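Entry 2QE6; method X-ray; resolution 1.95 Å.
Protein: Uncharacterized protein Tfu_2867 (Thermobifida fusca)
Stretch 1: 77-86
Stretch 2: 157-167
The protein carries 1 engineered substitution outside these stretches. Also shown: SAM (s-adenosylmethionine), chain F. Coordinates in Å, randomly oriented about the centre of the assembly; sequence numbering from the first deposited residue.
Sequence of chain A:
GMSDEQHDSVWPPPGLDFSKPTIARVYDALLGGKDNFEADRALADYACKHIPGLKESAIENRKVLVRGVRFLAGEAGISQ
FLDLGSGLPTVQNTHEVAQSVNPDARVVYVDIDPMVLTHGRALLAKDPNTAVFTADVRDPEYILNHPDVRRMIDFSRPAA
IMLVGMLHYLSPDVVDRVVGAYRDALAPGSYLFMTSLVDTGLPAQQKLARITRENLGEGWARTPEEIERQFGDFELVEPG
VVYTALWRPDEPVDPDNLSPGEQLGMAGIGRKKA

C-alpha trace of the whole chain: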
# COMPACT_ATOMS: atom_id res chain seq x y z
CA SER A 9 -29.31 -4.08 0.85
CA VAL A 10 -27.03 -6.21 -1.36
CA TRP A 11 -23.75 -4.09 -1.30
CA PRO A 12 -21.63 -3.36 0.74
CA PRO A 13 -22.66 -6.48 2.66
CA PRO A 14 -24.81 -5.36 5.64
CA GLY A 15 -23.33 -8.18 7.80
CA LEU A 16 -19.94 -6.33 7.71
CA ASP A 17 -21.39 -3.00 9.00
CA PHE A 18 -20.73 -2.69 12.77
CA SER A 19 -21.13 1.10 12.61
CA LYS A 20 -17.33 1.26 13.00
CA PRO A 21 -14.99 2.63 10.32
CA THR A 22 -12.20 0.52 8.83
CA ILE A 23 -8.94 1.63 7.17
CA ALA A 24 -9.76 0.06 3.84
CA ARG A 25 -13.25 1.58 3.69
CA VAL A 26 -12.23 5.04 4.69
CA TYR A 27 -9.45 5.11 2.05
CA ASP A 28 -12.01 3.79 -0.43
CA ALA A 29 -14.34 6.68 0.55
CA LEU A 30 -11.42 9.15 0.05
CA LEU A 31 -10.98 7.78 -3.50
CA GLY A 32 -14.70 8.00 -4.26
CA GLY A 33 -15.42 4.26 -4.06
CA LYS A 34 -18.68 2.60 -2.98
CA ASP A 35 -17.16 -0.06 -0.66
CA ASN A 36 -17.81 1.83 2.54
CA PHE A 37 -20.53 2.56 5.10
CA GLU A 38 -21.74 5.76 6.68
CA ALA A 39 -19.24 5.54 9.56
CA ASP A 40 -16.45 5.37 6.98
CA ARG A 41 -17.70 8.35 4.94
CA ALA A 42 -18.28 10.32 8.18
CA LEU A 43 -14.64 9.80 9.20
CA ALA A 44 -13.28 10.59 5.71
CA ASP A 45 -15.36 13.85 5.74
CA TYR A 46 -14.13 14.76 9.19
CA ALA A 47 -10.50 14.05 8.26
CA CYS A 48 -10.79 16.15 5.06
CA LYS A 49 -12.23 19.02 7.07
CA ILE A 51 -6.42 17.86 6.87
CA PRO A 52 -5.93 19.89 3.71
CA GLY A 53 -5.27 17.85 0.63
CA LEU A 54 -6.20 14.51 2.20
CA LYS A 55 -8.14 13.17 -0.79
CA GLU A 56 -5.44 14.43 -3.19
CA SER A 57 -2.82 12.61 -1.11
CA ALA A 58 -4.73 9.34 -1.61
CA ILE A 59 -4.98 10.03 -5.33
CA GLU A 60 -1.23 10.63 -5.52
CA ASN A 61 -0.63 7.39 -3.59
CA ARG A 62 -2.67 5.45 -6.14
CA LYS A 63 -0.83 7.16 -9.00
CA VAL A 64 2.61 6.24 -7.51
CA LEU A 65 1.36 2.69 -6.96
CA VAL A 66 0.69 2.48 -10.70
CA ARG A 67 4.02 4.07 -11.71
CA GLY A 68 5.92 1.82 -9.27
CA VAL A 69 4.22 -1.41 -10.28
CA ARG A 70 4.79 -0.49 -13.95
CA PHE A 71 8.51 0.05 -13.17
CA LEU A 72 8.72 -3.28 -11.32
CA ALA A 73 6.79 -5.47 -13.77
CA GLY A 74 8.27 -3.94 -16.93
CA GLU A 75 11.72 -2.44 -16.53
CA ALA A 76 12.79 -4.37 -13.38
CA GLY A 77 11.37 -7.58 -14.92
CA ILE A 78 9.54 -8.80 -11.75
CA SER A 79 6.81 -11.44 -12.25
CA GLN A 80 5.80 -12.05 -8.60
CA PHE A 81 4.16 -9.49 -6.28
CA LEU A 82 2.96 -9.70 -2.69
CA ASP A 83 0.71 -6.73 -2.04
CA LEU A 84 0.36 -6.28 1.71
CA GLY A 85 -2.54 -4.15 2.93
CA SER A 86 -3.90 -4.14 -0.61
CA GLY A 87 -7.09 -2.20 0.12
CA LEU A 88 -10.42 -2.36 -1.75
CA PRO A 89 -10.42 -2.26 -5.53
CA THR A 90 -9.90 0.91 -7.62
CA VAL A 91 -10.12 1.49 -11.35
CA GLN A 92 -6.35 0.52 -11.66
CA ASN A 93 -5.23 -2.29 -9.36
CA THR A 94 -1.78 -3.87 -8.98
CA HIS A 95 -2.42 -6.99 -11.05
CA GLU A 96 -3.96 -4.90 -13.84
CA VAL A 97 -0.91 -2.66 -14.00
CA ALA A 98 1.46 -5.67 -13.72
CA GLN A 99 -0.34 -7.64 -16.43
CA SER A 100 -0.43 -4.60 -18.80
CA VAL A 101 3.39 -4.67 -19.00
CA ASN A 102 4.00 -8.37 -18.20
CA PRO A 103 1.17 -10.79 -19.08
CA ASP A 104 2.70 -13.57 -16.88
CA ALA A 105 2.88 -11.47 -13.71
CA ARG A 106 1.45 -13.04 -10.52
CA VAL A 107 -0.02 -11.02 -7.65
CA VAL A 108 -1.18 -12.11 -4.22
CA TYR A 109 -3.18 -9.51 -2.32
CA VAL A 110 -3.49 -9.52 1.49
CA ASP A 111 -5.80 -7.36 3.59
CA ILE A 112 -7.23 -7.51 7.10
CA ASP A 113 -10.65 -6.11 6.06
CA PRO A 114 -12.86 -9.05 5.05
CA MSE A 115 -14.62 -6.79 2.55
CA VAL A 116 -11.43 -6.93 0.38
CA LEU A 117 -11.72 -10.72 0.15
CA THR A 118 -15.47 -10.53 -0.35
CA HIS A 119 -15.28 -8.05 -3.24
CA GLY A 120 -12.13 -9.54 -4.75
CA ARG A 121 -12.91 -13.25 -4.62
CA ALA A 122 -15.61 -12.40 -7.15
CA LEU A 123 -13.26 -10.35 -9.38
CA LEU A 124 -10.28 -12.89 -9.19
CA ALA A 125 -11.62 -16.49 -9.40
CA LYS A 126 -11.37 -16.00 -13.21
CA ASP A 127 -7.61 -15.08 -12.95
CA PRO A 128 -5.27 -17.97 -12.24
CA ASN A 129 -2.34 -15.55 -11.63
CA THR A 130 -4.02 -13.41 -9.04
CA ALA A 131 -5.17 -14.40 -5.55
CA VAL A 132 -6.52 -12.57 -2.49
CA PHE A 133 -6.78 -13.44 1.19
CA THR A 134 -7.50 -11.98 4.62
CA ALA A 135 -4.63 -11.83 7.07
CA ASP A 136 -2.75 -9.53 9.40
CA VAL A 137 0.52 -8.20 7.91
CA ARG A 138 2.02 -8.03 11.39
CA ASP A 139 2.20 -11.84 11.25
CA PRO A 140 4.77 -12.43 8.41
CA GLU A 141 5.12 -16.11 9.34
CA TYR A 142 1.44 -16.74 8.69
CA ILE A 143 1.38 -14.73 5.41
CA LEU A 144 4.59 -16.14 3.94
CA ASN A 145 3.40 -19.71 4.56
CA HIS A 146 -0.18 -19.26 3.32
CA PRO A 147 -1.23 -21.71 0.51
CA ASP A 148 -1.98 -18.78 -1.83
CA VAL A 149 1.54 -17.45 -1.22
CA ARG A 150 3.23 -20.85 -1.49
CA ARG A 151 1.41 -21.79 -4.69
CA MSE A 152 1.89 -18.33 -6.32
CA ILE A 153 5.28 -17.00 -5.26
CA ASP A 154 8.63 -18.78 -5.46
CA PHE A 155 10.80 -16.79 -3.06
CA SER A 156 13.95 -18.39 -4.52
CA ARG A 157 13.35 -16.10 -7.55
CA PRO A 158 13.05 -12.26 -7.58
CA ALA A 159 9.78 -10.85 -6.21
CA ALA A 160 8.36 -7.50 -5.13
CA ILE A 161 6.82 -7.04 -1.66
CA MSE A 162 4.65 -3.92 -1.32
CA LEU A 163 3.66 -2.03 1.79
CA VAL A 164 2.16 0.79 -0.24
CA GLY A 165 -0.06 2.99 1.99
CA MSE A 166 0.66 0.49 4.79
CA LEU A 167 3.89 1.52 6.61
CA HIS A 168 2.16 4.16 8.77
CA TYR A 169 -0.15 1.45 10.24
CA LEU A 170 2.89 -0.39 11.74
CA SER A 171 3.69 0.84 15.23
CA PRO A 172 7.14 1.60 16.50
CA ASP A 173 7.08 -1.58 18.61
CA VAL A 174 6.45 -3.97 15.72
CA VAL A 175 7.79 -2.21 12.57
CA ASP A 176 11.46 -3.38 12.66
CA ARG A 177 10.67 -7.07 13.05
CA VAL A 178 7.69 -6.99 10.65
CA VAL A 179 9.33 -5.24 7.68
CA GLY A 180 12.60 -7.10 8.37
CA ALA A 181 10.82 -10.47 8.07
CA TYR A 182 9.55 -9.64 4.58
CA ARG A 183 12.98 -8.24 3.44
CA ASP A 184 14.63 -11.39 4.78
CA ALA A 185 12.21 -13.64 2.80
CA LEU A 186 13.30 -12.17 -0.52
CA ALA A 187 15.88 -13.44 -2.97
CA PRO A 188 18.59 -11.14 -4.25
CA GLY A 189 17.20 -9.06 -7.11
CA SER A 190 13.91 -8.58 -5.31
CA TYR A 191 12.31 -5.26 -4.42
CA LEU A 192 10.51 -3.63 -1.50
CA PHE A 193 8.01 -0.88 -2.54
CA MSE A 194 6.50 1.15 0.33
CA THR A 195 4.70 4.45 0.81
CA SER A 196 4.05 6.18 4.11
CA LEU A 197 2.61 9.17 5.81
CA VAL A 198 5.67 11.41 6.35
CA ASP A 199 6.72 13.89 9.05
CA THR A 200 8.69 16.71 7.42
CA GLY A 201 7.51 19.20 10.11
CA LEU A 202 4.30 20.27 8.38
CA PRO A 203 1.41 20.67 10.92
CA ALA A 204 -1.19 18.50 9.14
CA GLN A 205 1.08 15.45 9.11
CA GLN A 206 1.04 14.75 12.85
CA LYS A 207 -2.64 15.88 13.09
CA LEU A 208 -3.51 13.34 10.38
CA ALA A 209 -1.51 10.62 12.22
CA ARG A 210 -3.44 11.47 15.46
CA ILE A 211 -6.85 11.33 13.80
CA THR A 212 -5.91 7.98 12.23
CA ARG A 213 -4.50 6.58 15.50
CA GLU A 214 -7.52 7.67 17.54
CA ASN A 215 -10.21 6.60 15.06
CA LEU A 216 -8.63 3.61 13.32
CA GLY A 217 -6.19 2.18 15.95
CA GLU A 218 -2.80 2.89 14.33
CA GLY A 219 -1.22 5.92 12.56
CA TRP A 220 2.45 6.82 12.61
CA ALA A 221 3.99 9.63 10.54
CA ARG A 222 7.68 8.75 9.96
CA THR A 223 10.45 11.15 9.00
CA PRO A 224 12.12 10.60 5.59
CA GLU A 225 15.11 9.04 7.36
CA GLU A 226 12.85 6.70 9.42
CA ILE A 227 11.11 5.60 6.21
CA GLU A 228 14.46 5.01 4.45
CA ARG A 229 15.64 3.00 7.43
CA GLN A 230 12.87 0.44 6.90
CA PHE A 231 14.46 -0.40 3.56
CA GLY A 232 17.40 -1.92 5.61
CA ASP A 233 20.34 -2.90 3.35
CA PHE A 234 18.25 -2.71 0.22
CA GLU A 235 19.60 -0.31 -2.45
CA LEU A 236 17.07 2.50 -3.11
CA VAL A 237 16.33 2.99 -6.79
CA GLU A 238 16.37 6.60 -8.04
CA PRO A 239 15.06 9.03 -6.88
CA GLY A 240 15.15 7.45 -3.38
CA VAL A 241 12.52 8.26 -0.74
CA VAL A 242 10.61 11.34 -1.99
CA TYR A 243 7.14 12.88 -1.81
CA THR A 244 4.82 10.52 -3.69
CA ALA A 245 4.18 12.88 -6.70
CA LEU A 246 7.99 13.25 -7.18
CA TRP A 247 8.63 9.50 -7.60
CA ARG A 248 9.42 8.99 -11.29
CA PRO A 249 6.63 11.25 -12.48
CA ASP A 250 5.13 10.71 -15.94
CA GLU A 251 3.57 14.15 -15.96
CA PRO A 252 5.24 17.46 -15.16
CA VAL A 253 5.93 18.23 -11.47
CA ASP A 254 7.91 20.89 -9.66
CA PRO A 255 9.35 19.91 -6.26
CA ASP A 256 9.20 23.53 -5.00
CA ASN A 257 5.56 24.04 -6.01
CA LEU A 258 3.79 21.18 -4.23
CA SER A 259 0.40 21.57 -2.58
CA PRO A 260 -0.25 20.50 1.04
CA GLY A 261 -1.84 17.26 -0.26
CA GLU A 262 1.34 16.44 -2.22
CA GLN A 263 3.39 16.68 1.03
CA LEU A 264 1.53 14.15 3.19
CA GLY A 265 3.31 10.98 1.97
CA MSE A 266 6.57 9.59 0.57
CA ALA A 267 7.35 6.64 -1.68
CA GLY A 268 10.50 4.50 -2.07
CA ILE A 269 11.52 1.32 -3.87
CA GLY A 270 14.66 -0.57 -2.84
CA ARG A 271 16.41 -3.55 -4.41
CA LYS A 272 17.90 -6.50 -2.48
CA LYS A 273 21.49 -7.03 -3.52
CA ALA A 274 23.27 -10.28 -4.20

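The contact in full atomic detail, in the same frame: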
# COMPACT_ATOMS: atom_id res chain seq x y z
N GLY A 77 11.60 -6.20 -14.51
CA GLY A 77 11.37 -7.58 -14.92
C GLY A 77 10.79 -8.52 -13.87
O GLY A 77 10.98 -9.73 -13.98
N ILE A 78 10.06 -7.99 -12.88
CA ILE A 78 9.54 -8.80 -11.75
C ILE A 78 8.20 -9.43 -12.15
O ILE A 78 7.34 -8.74 -12.68
CB ILE A 78 9.36 -7.97 -10.49
CG1 ILE A 78 10.70 -7.42 -9.96
CG2 ILE A 78 8.58 -8.77 -9.41
CD1 ILE A 78 11.72 -8.42 -9.46
N SER A 79 8.03 -10.73 -11.89
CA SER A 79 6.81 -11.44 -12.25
C SER A 79 5.99 -11.91 -11.06
O SER A 79 4.99 -12.53 -11.27
CB SER A 79 7.14 -12.63 -13.17
OG SER A 79 7.75 -12.15 -14.33
N GLN A 80 6.38 -11.53 -9.83
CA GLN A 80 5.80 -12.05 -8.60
C GLN A 80 5.65 -10.90 -7.64
O GLN A 80 6.65 -10.29 -7.32
CB GLN A 80 6.74 -13.06 -7.89
CG GLN A 80 7.35 -14.12 -8.78
CD GLN A 80 8.01 -15.25 -8.02
OE1 GLN A 80 7.48 -16.36 -7.95
NE2 GLN A 80 9.20 -15.00 -7.48
N PHE A 81 4.42 -10.61 -7.22
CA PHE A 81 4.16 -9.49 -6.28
C PHE A 81 3.35 -9.99 -5.09
O PHE A 81 2.41 -10.80 -5.25
CB PHE A 81 3.38 -8.34 -6.96
CG PHE A 81 4.06 -7.75 -8.15
CD1 PHE A 81 4.13 -8.43 -9.34
CD2 PHE A 81 4.70 -6.54 -8.06
CE1 PHE A 81 4.79 -7.89 -10.44
CE2 PHE A 81 5.38 -6.01 -9.16
CZ PHE A 81 5.41 -6.67 -10.34
N LEU A 82 3.72 -9.51 -3.91
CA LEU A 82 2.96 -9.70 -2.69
C LEU A 82 2.54 -8.32 -2.19
O LEU A 82 3.36 -7.50 -1.81
CB LEU A 82 3.80 -10.43 -1.63
CG LEU A 82 3.12 -10.73 -0.30
CD1 LEU A 82 1.81 -11.50 -0.49
CD2 LEU A 82 4.11 -11.49 0.62
N ASP A 83 1.24 -8.06 -2.26
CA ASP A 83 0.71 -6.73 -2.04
C ASP A 83 0.02 -6.73 -0.69
O ASP A 83 -1.14 -7.18 -0.54
CB ASP A 83 -0.22 -6.37 -3.19
CG ASP A 83 -0.74 -4.91 -3.15
OD1 ASP A 83 -0.41 -4.13 -2.22
OD2 ASP A 83 -1.54 -4.57 -4.08
N LEU A 84 0.77 -6.23 0.32
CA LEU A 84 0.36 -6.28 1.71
C LEU A 84 -0.44 -5.04 2.11
O LEU A 84 0.06 -3.91 1.99
CB LEU A 84 1.59 -6.35 2.59
CG LEU A 84 2.48 -7.59 2.35
CD1 LEU A 84 3.79 -7.43 3.12
CD2 LEU A 84 1.77 -8.91 2.71
N GLY A 85 -1.64 -5.25 2.64
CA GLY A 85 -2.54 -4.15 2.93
C GLY A 85 -3.05 -3.62 1.61
O GLY A 85 -2.96 -2.44 1.36
N SER A 86 -3.58 -4.50 0.77
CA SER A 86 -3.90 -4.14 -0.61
C SER A 86 -4.97 -3.06 -0.76
O SER A 86 -5.01 -2.35 -1.79
CB SER A 86 -4.43 -5.38 -1.35
OG SER A 86 -5.61 -5.87 -0.72
N ARG A 157 13.20 -16.94 -6.36
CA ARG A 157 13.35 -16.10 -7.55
C ARG A 157 12.92 -14.67 -7.19
O ARG A 157 12.19 -14.47 -6.22
CB ARG A 157 12.52 -16.68 -8.72
CG ARG A 157 13.19 -17.80 -9.48
CD ARG A 157 12.30 -18.35 -10.59
N PRO A 158 13.46 -13.65 -7.90
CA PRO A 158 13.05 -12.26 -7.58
C PRO A 158 11.54 -12.04 -7.42
O PRO A 158 10.75 -12.58 -8.19
CB PRO A 158 13.59 -11.47 -8.77
CG PRO A 158 14.84 -12.23 -9.15
CD PRO A 158 14.49 -13.68 -8.95
N ALA A 159 11.16 -11.29 -6.39
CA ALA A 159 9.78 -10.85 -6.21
C ALA A 159 9.77 -9.41 -5.73
O ALA A 159 10.80 -8.88 -5.36
CB ALA A 159 9.07 -11.74 -5.20
N ALA A 160 8.58 -8.81 -5.72
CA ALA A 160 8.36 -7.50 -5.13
C ALA A 160 7.39 -7.65 -3.96
O ALA A 160 6.29 -8.16 -4.14
CB ALA A 160 7.79 -6.54 -6.15
N ILE A 161 7.77 -7.19 -2.77
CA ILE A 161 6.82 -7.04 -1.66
C ILE A 161 6.45 -5.57 -1.48
O ILE A 161 7.31 -4.69 -1.55
CB ILE A 161 7.39 -7.60 -0.34
CG1 ILE A 161 7.61 -9.11 -0.44
CG2 ILE A 161 6.46 -7.27 0.80
CD1 ILE A 161 8.24 -9.75 0.80
N MSE A 162 5.16 -5.29 -1.33
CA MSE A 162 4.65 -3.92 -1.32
C MSE A 162 3.99 -3.67 0.01
O MSE A 162 3.24 -4.50 0.50
CB MSE A 162 3.61 -3.73 -2.42
CG MSE A 162 4.15 -3.93 -3.81
SE MSE A 162 2.75 -4.10 -5.14
CE MSE A 162 1.69 -2.47 -4.93
N LEU A 163 4.37 -2.57 0.65
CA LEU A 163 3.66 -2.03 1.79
C LEU A 163 3.25 -0.59 1.44
O LEU A 163 3.55 0.37 2.15
CB LEU A 163 4.51 -2.09 3.06
CG LEU A 163 4.72 -3.51 3.62
CD1 LEU A 163 6.08 -3.98 3.40
CD2 LEU A 163 4.40 -3.53 5.11
N VAL A 164 2.60 -0.46 0.29
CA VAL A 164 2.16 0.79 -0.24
C VAL A 164 0.93 1.24 0.60
O VAL A 164 0.01 0.45 0.82
CB VAL A 164 1.86 0.66 -1.79
CG1 VAL A 164 1.24 1.96 -2.36
CG2 VAL A 164 3.17 0.35 -2.55
N GLY A 165 0.97 2.47 1.12
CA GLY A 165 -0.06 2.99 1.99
C GLY A 165 -0.28 2.24 3.28
O GLY A 165 -1.39 2.30 3.86
N MSE A 166 0.76 1.54 3.73
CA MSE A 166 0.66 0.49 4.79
C MSE A 166 1.69 0.79 5.91
O MSE A 166 1.44 0.49 7.10
CB MSE A 166 0.84 -0.90 4.06
CG MSE A 166 0.59 -2.34 4.71
SE MSE A 166 -0.76 -2.34 6.03
CE MSE A 166 0.38 -2.77 7.53
N LEU A 167 2.82 1.41 5.59
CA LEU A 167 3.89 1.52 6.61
C LEU A 167 3.43 2.29 7.84
O LEU A 167 3.85 1.98 8.96
CB LEU A 167 5.18 2.18 6.05
CG LEU A 167 6.44 2.33 6.94
CD1 LEU A 167 6.89 0.99 7.49
CD2 LEU A 167 7.66 3.03 6.22
N SAM F . -2.19 -0.41 -0.32
CA SAM F . -3.38 0.39 -0.80
C SAM F . -2.90 1.69 -1.41
O SAM F . -3.56 2.26 -2.27
OXT SAM F . -1.84 2.20 -1.02
CB SAM F . -4.42 0.78 0.27
CG SAM F . -3.93 1.71 1.39
SD SAM F . -5.10 1.99 2.76
CE SAM F . -6.44 0.96 2.09
C5' SAM F . -4.38 0.79 3.89
C4' SAM F . -4.76 -0.70 3.81
O4' SAM F . -3.88 -1.46 4.65
C3' SAM F . -6.18 -1.01 4.31
O3' SAM F . -6.90 -1.77 3.35
C2' SAM F . -6.02 -1.76 5.62
O2' SAM F . -7.11 -2.64 5.95
C1' SAM F . -4.66 -2.42 5.37
N9 SAM F . -4.02 -2.76 6.64
C8 SAM F . -3.60 -1.91 7.66
N7 SAM F . -3.04 -2.67 8.65
C5 SAM F . -3.10 -3.98 8.24
C6 SAM F . -2.66 -5.16 8.85
N6 SAM F . -2.08 -5.11 10.08
N1 SAM F . -2.86 -6.35 8.16
C2 SAM F . -3.48 -6.39 6.90
N3 SAM F . -3.92 -5.21 6.30
C4 SAM F . -3.72 -4.04 6.98
O HOH W 1 10.23 -12.10 -10.61
O HOH W 2 0.88 -2.73 -0.40

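Residues 80-84 and 160-163 form neighbouring parallel strands, their axes inclined by 17° and approaching to 4.8 Å. Between them the two stretches bury 737 Å² of surface, although the residues that touch lie at least 77 positions apart in sequence.

At the start of stretch 2 the contact is made largely by the side chain of Gln 80. The carbonyl of Arg 157 is near its amide, with Gln 80 NE2 and Arg 157 O 3.3 Å apart, but the angle is too poor for a hydrogen bond; the Arg 157 side chain is modelled only as far as CD. The amide reaches past the backbone register, and Gln 80 NE2 donates a hydrogen bond to Pro 158 O at 3.0 Å. Pro 158 O also accepts from water 1 at 2.5 Å, and water 1 in turn accepts from Ser 79 N at 2.9 Å, so a single carbonyl ties stretch 2 to both residues. The Pro 158 ring adds an apolar contact, Pro 158 CB lying 3.6 Å from Ile 78 CD1.

Ala 159 sits beside Gln 80, with Ala 159 CB and Gln 80 CB 3.8 Å apart. The regular ladder then begins at Ala 160, whose backbone bonds on both sides of its register partner Phe 81, as is typical of parallel strands: Ala 160 N donates to Gln 80 O (2.9 Å), and Ala 160 O accepts from Leu 82 N (2.9 Å). Ala 160 O also receives a CA-H...O contact from Phe 81 CA at 3.3 Å. The small side chain leaves Ala 160 CB 3.6 Å from Phe 81 CD2 and 4.0 Å from Ile 78 CG2.

Ile 161 pairs with Leu 82 on the other face of the sheet. Ile 161 CA makes a CA-H...O contact with Leu 82 O at 3.5 Å, while the tightest side-chain packing of Ile 161 is with Leu 84, Ile 161 CG2 lying 3.5 Å from Leu 84 CD1.

Met 162, a selenomethionine opposite Asp 83, repeats the pattern of Ala 160. Met 162 N donates to Leu 82 O (2.9 Å) and Met 162 O accepts from Leu 84 N (3.0 Å), completing four backbone hydrogen bonds. The side chain lies on the same side of the sheet as those of Phe 81 and Ala 160, where Met 162 SE approaches Phe 81 CD2 obliquely at 4.3 Å.

Leu 163 still packs against Leu 84, Leu 163 CG lying 4.1 Å from Leu 84 CD1, but beyond it the direct ladder gives way to solvent and ligand. Water 2 accepts from Val 164 N (2.9 Å) and donates to Asp 83 OD1 (2.6 Å) and Leu 84 O (2.8 Å), bridging the diverging backbones. The amino group of S-adenosylmethionine then joins the two stretches, SAM N donating to Val 164 O at 2.6 Å and to Gly 85 O at 2.7 Å. Gly 165 leaves room for the ligand, since a CB here would clash with SAM OXT. In Met 166, also selenomethionine, Met 166 CG lies 3.2 Å from Leu 84 O and Met 166 SE 4.0 Å from Gly 85 CA; a CB on Gly 85 would collide with that selenium.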